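Long-range contacts in periplasmic binding protein (Veillonella parvula, PDB 4LJS), which probably captures a metal chelate such as a siderophore or corrinoid outside the inner membrane and delivers it to an ABC-type importer: residues I26-R32 / Y137-L143; F36-Y40 / Q130-V136; V182-V186 / A221-A225. One frame throughout, in Å; residues are numbered along the deposited sequence.

Contact 1 (I26-R32 / Y137-L143); sequences IESFVRR and YIAESSL
L143 lays its CD1 methyl beside the base of the F29 side chain, 3.6 Å from F29 CB, and the two side chains cross at about a right angle. The other methyl, CD2, reaches the backbone of the other segment, at F29 O and R31 CA, so one branched leucine follows the chain where it turns a corner at V30. I138 fills the neighbouring place: its CG2 lies 3.3 Å from F29 O, and its CD1 comes near V30. Polar contact centres on S28. With OG anti to the backbone N (chi1 -164°), the hydroxyl faces strand 135-138 and accepts a hydrogen bond from I138 N at 3.0 Å, with an N-H...O angle of 151°. A water bound to S28 OG also donates to I138 O at 2.7 Å, so a small hydroxyl and one water serve the backbone of I138, a buried residue. Replacing the serine by an alanine here is likely to leave I138 N without this acceptor and the water with one partner fewer. Next to it, I26 CG2 packs 3.8 Å from CE1 of the Y137 ring, whose own hydroxyl is hydrogen-bonded to D160 of helix 151-164. At the far end a second water accepts from R32 N and donates to L143 O, bridging two main chains. Strand 135-138 is an outermost strand of the four-stranded parallel sheet 2-1-3-4, and the hairpin of strands 19-29 and 34-40 packs against it through side chains and water, an addition to the alpha/beta lobe of a periplasmic binding protein.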
loop_
_atom_site.group_PDB
_atom_site.type_symbol
_atom_site.label_atom_id
_atom_site.label_comp_id
_atom_site.label_asym_id
_atom_site.label_seq_id
_atom_site.Cartn_x
_atom_site.Cartn_y
_atom_site.Cartn_z
ATOM N N ILE A 26 0.936 16.360 -14.209
ATOM C CA ILE A 26 0.360 15.249 -13.467
ATOM C C ILE A 26 -1.055 15.590 -13.014
ATOM O O ILE A 26 -1.318 16.711 -12.570
ATOM C CB ILE A 26 1.217 14.919 -12.219
ATOM C CG1 ILE A 26 2.576 14.342 -12.633
ATOM C CG2 ILE A 26 0.480 13.956 -11.279
ATOM C CD1 ILE A 26 2.477 13.057 -13.441
ATOM N N GLU A 27 -1.962 14.625 -13.134
ATOM C CA GLU A 27 -3.298 14.756 -12.570
ATOM C C GLU A 27 -3.446 13.990 -11.249
ATOM O O GLU A 27 -3.134 12.800 -11.158
ATOM C CB GLU A 27 -4.358 14.275 -13.561
ATOM C CG GLU A 27 -5.755 14.204 -12.958
ATOM C CD GLU A 27 -6.784 13.667 -13.928
ATOM O OE1 GLU A 27 -6.977 12.433 -13.965
ATOM O OE2 GLU A 27 -7.400 14.477 -14.649
ATOM N N SER A 28 -3.935 14.687 -10.229
ATOM C CA SER A 28 -4.227 14.079 -8.938
ATOM C C SER A 28 -5.614 14.553 -8.521
ATOM O O SER A 28 -6.288 15.244 -9.292
ATOM C CB SER A 28 -3.168 14.481 -7.910
ATOM O OG SER A 28 -3.197 13.649 -6.757
ATOM N N PHE A 29 -6.054 14.179 -7.323
ATOM C CA PHE A 29 -7.406 14.515 -6.869
ATOM C C PHE A 29 -7.408 14.944 -5.408
ATOM O O PHE A 29 -6.708 14.364 -4.585
ATOM C CB PHE A 29 -8.347 13.310 -7.008
ATOM C CG PHE A 29 -8.401 12.733 -8.388
ATOM C CD1 PHE A 29 -7.413 11.863 -8.830
ATOM C CD2 PHE A 29 -9.450 13.055 -9.246
ATOM C CE1 PHE A 29 -7.459 11.332 -10.108
ATOM C CE2 PHE A 29 -9.504 12.528 -10.521
ATOM C CZ PHE A 29 -8.506 11.662 -10.954
ATOM N N VAL A 30 -8.213 15.946 -5.080
ATOM C CA VAL A 30 -8.396 16.314 -3.687
ATOM C C VAL A 30 -9.561 15.513 -3.113
ATOM O O VAL A 30 -9.592 15.196 -1.927
ATOM C CB VAL A 30 -8.596 17.840 -3.517
ATOM C CG1 VAL A 30 -7.311 18.571 -3.876
ATOM C CG2 VAL A 30 -9.738 18.338 -4.382
ATOM N N ARG A 31 -10.510 15.175 -3.978
ATOM C CA ARG A 31 -11.611 14.292 -3.627
ATOM C C ARG A 31 -11.976 13.441 -4.834
ATOM O O ARG A 31 -11.550 13.718 -5.957
ATOM C CB ARG A 31 -12.839 15.086 -3.161
ATOM C CG ARG A 31 -12.676 15.713 -1.794
ATOM C CD ARG A 31 -13.978 16.283 -1.250
ATOM N NE ARG A 31 -13.789 16.760 0.119
ATOM C CZ ARG A 31 -14.764 17.169 0.926
ATOM N NH1 ARG A 31 -16.031 17.172 0.518
ATOM N NH2 ARG A 31 -14.465 17.575 2.151
ATOM N N ARG A 32 -12.763 12.401 -4.598
ATOM C CA ARG A 32 -13.259 11.570 -5.680
ATOM C C ARG A 32 -14.006 12.457 -6.671
ATOM O O ARG A 32 -14.954 13.152 -6.304
ATOM C CB ARG A 32 -14.178 10.484 -5.123
ATOM C CG ARG A 32 -14.590 9.419 -6.116
ATOM C CD ARG A 32 -15.461 8.380 -5.422
ATOM N NE ARG A 32 -16.105 7.472 -6.363
ATOM C CZ ARG A 32 -17.274 7.713 -6.948
ATOM N NH1 ARG A 32 -17.790 6.829 -7.793
ATOM N NH2 ARG A 32 -17.924 8.841 -6.691
ATOM N N TYR A 137 1.079 15.902 -4.329
ATOM C CA TYR A 137 0.569 14.712 -4.990
ATOM C C TYR A 137 -0.174 13.849 -3.981
ATOM O O TYR A 137 0.341 13.561 -2.901
ATOM C CB TYR A 137 1.681 13.907 -5.671
ATOM C CG TYR A 137 1.139 12.696 -6.392
ATOM C CD1 TYR A 137 0.489 12.833 -7.614
ATOM C CD2 TYR A 137 1.246 11.422 -5.843
ATOM C CE1 TYR A 137 -0.027 11.735 -8.282
ATOM C CE2 TYR A 137 0.727 10.306 -6.509
ATOM C CZ TYR A 137 0.091 10.473 -7.727
ATOM O OH TYR A 137 -0.433 9.386 -8.400
ATOM N N ILE A 138 -1.384 13.444 -4.351
ATOM C CA ILE A 138 -2.281 12.718 -3.459
ATOM C C ILE A 138 -2.565 11.307 -3.994
ATOM O O ILE A 138 -2.888 11.140 -5.171
ATOM C CB ILE A 138 -3.597 13.513 -3.294
ATOM C CG1 ILE A 138 -3.311 14.822 -2.552
ATOM C CG2 ILE A 138 -4.658 12.692 -2.563
ATOM C CD1 ILE A 138 -4.466 15.806 -2.555
ATOM N N ALA A 139 -2.426 10.294 -3.140
ATOM C CA ALA A 139 -2.738 8.917 -3.540
ATOM C C ALA A 139 -4.217 8.768 -3.891
ATOM O O ALA A 139 -5.087 8.998 -3.048
ATOM C CB ALA A 139 -2.373 7.948 -2.441
ATOM N N GLU A 140 -4.503 8.373 -5.126
ATOM C CA GLU A 140 -5.889 8.170 -5.540
ATOM C C GLU A 140 -6.616 7.111 -4.696
ATOM O O GLU A 140 -7.814 7.219 -4.455
ATOM C CB GLU A 140 -5.971 7.809 -7.027
ATOM C CG GLU A 140 -7.395 7.711 -7.529
ATOM C CD GLU A 140 -7.489 7.166 -8.941
ATOM O OE1 GLU A 140 -6.439 6.797 -9.515
ATOM O OE2 GLU A 140 -8.622 7.106 -9.471
ATOM N N SER A 141 -5.895 6.097 -4.233
ATOM C CA SER A 141 -6.529 5.041 -3.444
ATOM C C SER A 141 -6.861 5.467 -2.011
ATOM O O SER A 141 -7.430 4.682 -1.243
ATOM C CB SER A 141 -5.659 3.791 -3.419
ATOM O OG SER A 141 -4.468 4.028 -2.694
ATOM N N SER A 142 -6.512 6.701 -1.649
ATOM C CA SER A 142 -6.867 7.235 -0.339
ATOM C C SER A 142 -8.138 8.108 -0.352
ATOM O O SER A 142 -8.502 8.689 0.671
ATOM C CB SER A 142 -5.702 8.041 0.234
ATOM O OG SER A 142 -5.562 9.278 -0.446
ATOM N N LEU A 143 -8.813 8.194 -1.496
ATOM C CA LEU A 143 -9.921 9.147 -1.655
ATOM C C LEU A 143 -11.224 8.716 -0.984
ATOM O O LEU A 143 -12.151 9.517 -0.847
ATOM C CB LEU A 143 -10.183 9.451 -3.137
ATOM C CG LEU A 143 -9.053 10.141 -3.904
ATOM C CD1 LEU A 143 -9.408 10.243 -5.384
ATOM C CD2 LEU A 143 -8.759 11.509 -3.319
HETATM O O HOH W 1 -3.710 11.002 -7.717
HETATM O O HOH W 2 -13.120 11.628 -1.984
#

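Contact 2 (F36-Y40 / Q130-V136); sequences FESTY and QARLANV
Y40 and N135 form the closest side-chain pair: the amide nitrogen ND2 sits over one face of the tyrosine ring, 3.3 Å from CE2, with the amide and ring planes 49° apart. The two side chains lie antiparallel alongside one another, which brings N135 CB to 3.4 Å from Y40 OH. Asparagine suits this place because its short arm offers a flat amide to the ring and still places OD1 near S38 CB. F36 meets the other segment edge on, its CZ 3.4 Å from V136 O and near the plane of the ring. Its CG lies between the backbone N and the carbonyl carbon (chi1 69°), a crowded position that puts the ring edge beside V136. Three waters form the next layer. One donates to S38 OG and N135 OD1 and accepts from Q130 NE2 and V136 N, the last at 3.0 Å, four partners in all. A second accepts a long hydrogen bond from T39 N and donates to N135 OD1, and a third lies 2.7 Å from Y40 OH and donates to V136 O. Farther out, the extended Q130 side chain starts at the end of helix 126-130, where L133 at positive phi closes a Schellman motif. P126 of that helix touches both F36 and V136, while backbone bonds to strand 19-29 fix F36, S38 and Y40. In this contact the polar joining of the two segments passes through water, with aromatic rings supplying the direct packing, and the amides of Q130 and N135 can each bind water without bringing a charge.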
loop_
_atom_site.group_PDB
_atom_site.type_symbol
_atom_site.label_atom_id
_atom_site.label_comp_id
_atom_site.label_asym_id
_atom_site.label_seq_id
_atom_site.Cartn_x
_atom_site.Cartn_y
_atom_site.Cartn_z
ATOM N N PHE A 36 -7.067 17.979 -9.838
ATOM C CA PHE A 36 -6.287 19.193 -10.002
ATOM C C PHE A 36 -5.031 18.822 -10.759
ATOM O O PHE A 36 -4.594 17.671 -10.731
ATOM C CB PHE A 36 -5.961 19.862 -8.661
ATOM C CG PHE A 36 -4.999 19.086 -7.801
ATOM C CD1 PHE A 36 -5.439 18.006 -7.043
ATOM C CD2 PHE A 36 -3.661 19.450 -7.731
ATOM C CE1 PHE A 36 -4.554 17.297 -6.232
ATOM C CE2 PHE A 36 -2.767 18.750 -6.925
ATOM C CZ PHE A 36 -3.214 17.673 -6.170
ATOM N N GLU A 37 -4.466 19.795 -11.455
ATOM C CA GLU A 37 -3.331 19.540 -12.312
ATOM C C GLU A 37 -2.113 20.242 -11.748
ATOM O O GLU A 37 -2.214 21.354 -11.235
ATOM C CB GLU A 37 -3.628 20.049 -13.716
ATOM C CG GLU A 37 -2.973 19.254 -14.806
ATOM C CD GLU A 37 -3.533 19.594 -16.170
ATOM O OE1 GLU A 37 -3.430 20.771 -16.586
ATOM O OE2 GLU A 37 -4.086 18.681 -16.820
ATOM N N SER A 38 -0.966 19.579 -11.844
ATOM C CA SER A 38 0.297 20.130 -11.381
ATOM C C SER A 38 1.354 19.952 -12.452
ATOM O O SER A 38 1.426 18.902 -13.097
ATOM C CB SER A 38 0.740 19.426 -10.100
ATOM O OG SER A 38 -0.281 19.502 -9.126
ATOM N N THR A 39 2.171 20.981 -12.644
ATOM C CA THR A 39 3.241 20.925 -13.629
ATOM C C THR A 39 4.607 20.979 -12.957
ATOM O O THR A 39 4.867 21.838 -12.119
ATOM C CB THR A 39 3.116 22.054 -14.665
ATOM O OG1 THR A 39 1.933 21.852 -15.444
ATOM C CG2 THR A 39 4.318 22.062 -15.588
ATOM N N TYR A 40 5.470 20.043 -13.332
ATOM C CA TYR A 40 6.804 19.939 -12.763
ATOM C C TYR A 40 7.858 20.262 -13.818
ATOM O O TYR A 40 7.929 19.590 -14.846
ATOM C CB TYR A 40 7.027 18.524 -12.238
ATOM C CG TYR A 40 6.075 18.115 -11.143
ATOM C CD1 TYR A 40 4.786 17.673 -11.438
ATOM C CD2 TYR A 40 6.467 18.154 -9.808
ATOM C CE1 TYR A 40 3.912 17.291 -10.427
ATOM C CE2 TYR A 40 5.604 17.775 -8.796
ATOM C CZ TYR A 40 4.330 17.351 -9.108
ATOM O OH TYR A 40 3.475 16.980 -8.095
ATOM N N GLN A 130 0.957 25.674 -3.729
ATOM C CA GLN A 130 1.287 26.183 -5.051
ATOM C C GLN A 130 1.643 27.667 -4.974
ATOM O O GLN A 130 2.407 28.179 -5.790
ATOM C CB GLN A 130 0.153 25.913 -6.044
ATOM C CG GLN A 130 0.140 24.464 -6.541
ATOM C CD GLN A 130 -1.161 24.068 -7.219
ATOM O OE1 GLN A 130 -2.112 24.846 -7.266
ATOM N NE2 GLN A 130 -1.206 22.850 -7.749
ATOM N N ALA A 131 1.107 28.347 -3.968
ATOM C CA ALA A 131 1.434 29.749 -3.764
ATOM C C ALA A 131 2.823 29.871 -3.136
ATOM O O ALA A 131 3.438 30.935 -3.166
ATOM C CB ALA A 131 0.388 30.408 -2.884
ATOM N N ARG A 132 3.306 28.770 -2.564
ATOM C CA ARG A 132 4.640 28.729 -1.979
ATOM C C ARG A 132 5.618 28.044 -2.931
ATOM O O ARG A 132 6.700 27.632 -2.523
ATOM C CB ARG A 132 4.605 28.011 -0.625
ATOM C CG ARG A 132 3.577 28.599 0.338
ATOM C CD ARG A 132 3.683 28.022 1.754
ATOM N NE ARG A 132 4.952 28.326 2.430
ATOM C CZ ARG A 132 5.289 29.521 2.916
ATOM N NH1 ARG A 132 4.466 30.557 2.790
ATOM N NH2 ARG A 132 6.465 29.689 3.523
ATOM N N LEU A 133 5.224 27.938 -4.198
ATOM C CA LEU A 133 6.021 27.271 -5.234
ATOM C C LEU A 133 6.371 25.809 -4.931
ATOM O O LEU A 133 7.465 25.339 -5.250
ATOM C CB LEU A 133 7.281 28.073 -5.562
ATOM C CG LEU A 133 6.978 29.397 -6.265
ATOM C CD1 LEU A 133 8.255 30.087 -6.639
ATOM C CD2 LEU A 133 6.118 29.152 -7.498
ATOM N N ALA A 134 5.432 25.098 -4.320
ATOM C CA ALA A 134 5.582 23.670 -4.096
ATOM C C ALA A 134 4.425 22.942 -4.756
ATOM O O ALA A 134 3.390 23.539 -5.067
ATOM C CB ALA A 134 5.618 23.356 -2.612
ATOM N N ASN A 135 4.612 21.649 -4.973
ATOM C CA ASN A 135 3.561 20.807 -5.519
ATOM C C ASN A 135 3.039 19.813 -4.497
ATOM O O ASN A 135 3.705 19.519 -3.498
ATOM C CB ASN A 135 4.069 20.082 -6.759
ATOM C CG ASN A 135 4.154 20.997 -7.947
ATOM O OD1 ASN A 135 3.169 21.644 -8.302
ATOM N ND2 ASN A 135 5.334 21.092 -8.550
ATOM N N VAL A 136 1.838 19.305 -4.751
ATOM C CA VAL A 136 1.217 18.294 -3.895
ATOM C C VAL A 136 0.769 17.117 -4.765
ATOM O O VAL A 136 0.188 17.313 -5.832
ATOM C CB VAL A 136 -0.001 18.872 -3.144
ATOM C CG1 VAL A 136 -0.773 17.771 -2.404
ATOM C CG2 VAL A 136 0.441 19.975 -2.182
HETATM O O HOH W 3 0.566 20.692 -7.143
HETATM O O HOH W 4 1.702 23.208 -10.310
HETATM O O HOH W 5 0.851 16.480 -8.206
#

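Contact 3 (V182-V186 / A221-A225); sequences VAYTV and ASLHA
L223 sends its CD2 methyl into the groove between V182 and T185, 3.8 Å from T185 CG2. CG stands anti to the carbonyl carbon (chi1 -71°), and this rotation carries the end of the side chain nearer to helix 168-188 than its first bond would suggest. T185 answers with its methyl, CG2 being anti to the backbone N, while OG1 is hydrogen-bonded to S181 O and Y315 OH; threonine therefore serves an apolar neighbour and polar ones at once. V186, a turn after V182, has CG1 anti to the backbone N (chi1 179°). Its two methyls divide the work: CG2 lies 3.4 Å from S222 O, and CG1 lies 4.1 Å from H224 CB, the valine crossing the histidine at about a right angle. V182 has a similar rotamer and puts CG1 3.7 Å from the same S222 O. Against these valines helix 215-222 ends in a Schellman motif, with H224 at positive phi and H224 N hydrogen-bonded to A221 O. L223 also packs on V306 and L310 of helix 299-310. The interface is thus one of methyl groups against a helix terminus, held by shape and dispersion, while S222 OG is hydrogen-bonded to N218 O beyond it.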
loop_
_atom_site.group_PDB
_atom_site.type_symbol
_atom_site.label_atom_id
_atom_site.label_comp_id
_atom_site.label_asym_id
_atom_site.label_seq_id
_atom_site.Cartn_x
_atom_site.Cartn_y
_atom_site.Cartn_z
ATOM N N VAL A 182 1.256 -11.581 -11.682
ATOM C CA VAL A 182 -0.176 -11.851 -11.667
ATOM C C VAL A 182 -0.584 -12.700 -12.880
ATOM O O VAL A 182 -1.284 -13.702 -12.737
ATOM C CB VAL A 182 -1.008 -10.541 -11.659
ATOM C CG1 VAL A 182 -2.475 -10.831 -11.934
ATOM C CG2 VAL A 182 -0.846 -9.780 -10.315
ATOM N N ALA A 183 -0.126 -12.305 -14.065
ATOM C CA ALA A 183 -0.527 -12.957 -15.302
ATOM C C ALA A 183 0.040 -14.366 -15.394
ATOM O O ALA A 183 -0.607 -15.269 -15.915
ATOM C CB ALA A 183 -0.097 -12.140 -16.506
ATOM N N TYR A 184 1.256 -14.541 -14.892
ATOM C CA TYR A 184 1.871 -15.858 -14.856
ATOM C C TYR A 184 1.026 -16.808 -14.009
ATOM O O TYR A 184 0.683 -17.905 -14.451
ATOM C CB TYR A 184 3.287 -15.762 -14.291
ATOM C CG TYR A 184 3.889 -17.094 -13.918
ATOM C CD1 TYR A 184 4.469 -17.908 -14.880
ATOM C CD2 TYR A 184 3.879 -17.535 -12.595
ATOM C CE1 TYR A 184 5.025 -19.126 -14.537
ATOM C CE2 TYR A 184 4.427 -18.745 -12.244
ATOM C CZ TYR A 184 4.999 -19.537 -13.215
ATOM O OH TYR A 184 5.545 -20.741 -12.859
ATOM N N THR A 185 0.695 -16.366 -12.796
ATOM C CA THR A 185 -0.115 -17.138 -11.859
ATOM C C THR A 185 -1.445 -17.588 -12.467
ATOM O O THR A 185 -1.787 -18.774 -12.432
ATOM C CB THR A 185 -0.383 -16.333 -10.561
ATOM O OG1 THR A 185 0.850 -16.123 -9.866
ATOM C CG2 THR A 185 -1.322 -17.084 -9.639
ATOM N N VAL A 186 -2.188 -16.645 -13.039
ATOM C CA VAL A 186 -3.462 -16.979 -13.668
ATOM C C VAL A 186 -3.288 -17.970 -14.822
ATOM O O VAL A 186 -4.063 -18.921 -14.950
ATOM C CB VAL A 186 -4.195 -15.726 -14.172
ATOM C CG1 VAL A 186 -5.502 -16.107 -14.846
ATOM C CG2 VAL A 186 -4.444 -14.756 -13.020
ATOM N N ALA A 221 -9.363 -11.147 -6.941
ATOM C CA ALA A 221 -10.025 -11.214 -8.251
ATOM C C ALA A 221 -9.024 -11.192 -9.411
ATOM O O ALA A 221 -9.139 -11.976 -10.352
ATOM C CB ALA A 221 -11.040 -10.080 -8.404
ATOM N N SER A 222 -8.045 -10.295 -9.346
ATOM C CA SER A 222 -6.993 -10.252 -10.363
ATOM C C SER A 222 -6.318 -11.614 -10.523
ATOM O O SER A 222 -6.001 -12.039 -11.634
ATOM C CB SER A 222 -5.945 -9.186 -10.026
ATOM O OG SER A 222 -6.551 -7.903 -10.009
ATOM N N LEU A 223 -6.122 -12.302 -9.403
ATOM C CA LEU A 223 -5.478 -13.609 -9.412
ATOM C C LEU A 223 -6.463 -14.752 -9.697
ATOM O O LEU A 223 -6.157 -15.924 -9.470
ATOM C CB LEU A 223 -4.713 -13.829 -8.105
ATOM C CG LEU A 223 -3.449 -12.960 -7.999
ATOM C CD1 LEU A 223 -2.949 -12.829 -6.561
ATOM C CD2 LEU A 223 -2.358 -13.538 -8.882
ATOM N N HIS A 224 -7.638 -14.387 -10.206
ATOM C CA HIS A 224 -8.654 -15.344 -10.649
ATOM C C HIS A 224 -9.250 -16.184 -9.519
ATOM O O HIS A 224 -9.784 -17.269 -9.757
ATOM C CB HIS A 224 -8.114 -16.258 -11.752
ATOM C CG HIS A 224 -9.102 -16.515 -12.842
ATOM N ND1 HIS A 224 -9.507 -15.532 -13.719
ATOM C CD2 HIS A 224 -9.792 -17.631 -13.176
ATOM C CE1 HIS A 224 -10.403 -16.035 -14.552
ATOM N NE2 HIS A 224 -10.587 -17.307 -14.250
ATOM N N ALA A 225 -9.156 -15.685 -8.291
ATOM C CA ALA A 225 -9.762 -16.381 -7.165
ATOM C C ALA A 225 -11.249 -16.062 -7.073
ATOM O O ALA A 225 -11.723 -15.060 -7.608
ATOM C CB ALA A 225 -9.066 -16.013 -5.862
#

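Overall arrangement
Contacts 1 and 2 belong together: both use strand 135-138, and their other segments lie on neighbouring strands of one hairpin, tied by backbone bonds such as I26 N to S38 O at 2.8 Å. Contact 2 is nested along the chain inside the loop that contact 1 closes and lies farther from the middle of the molecule, about 24 Å from its centre against 14 Å. Its polar links all run through water, whereas contact 1 adds a direct hydrogen bond and more aliphatic packing. Contact 3 stands apart, its centre about 27 Å from that of contact 1, and packs a helix against the end of another, methyl groups meeting a leucine, a histidine and a backbone carbonyl. All three are partly buried, none wholly core.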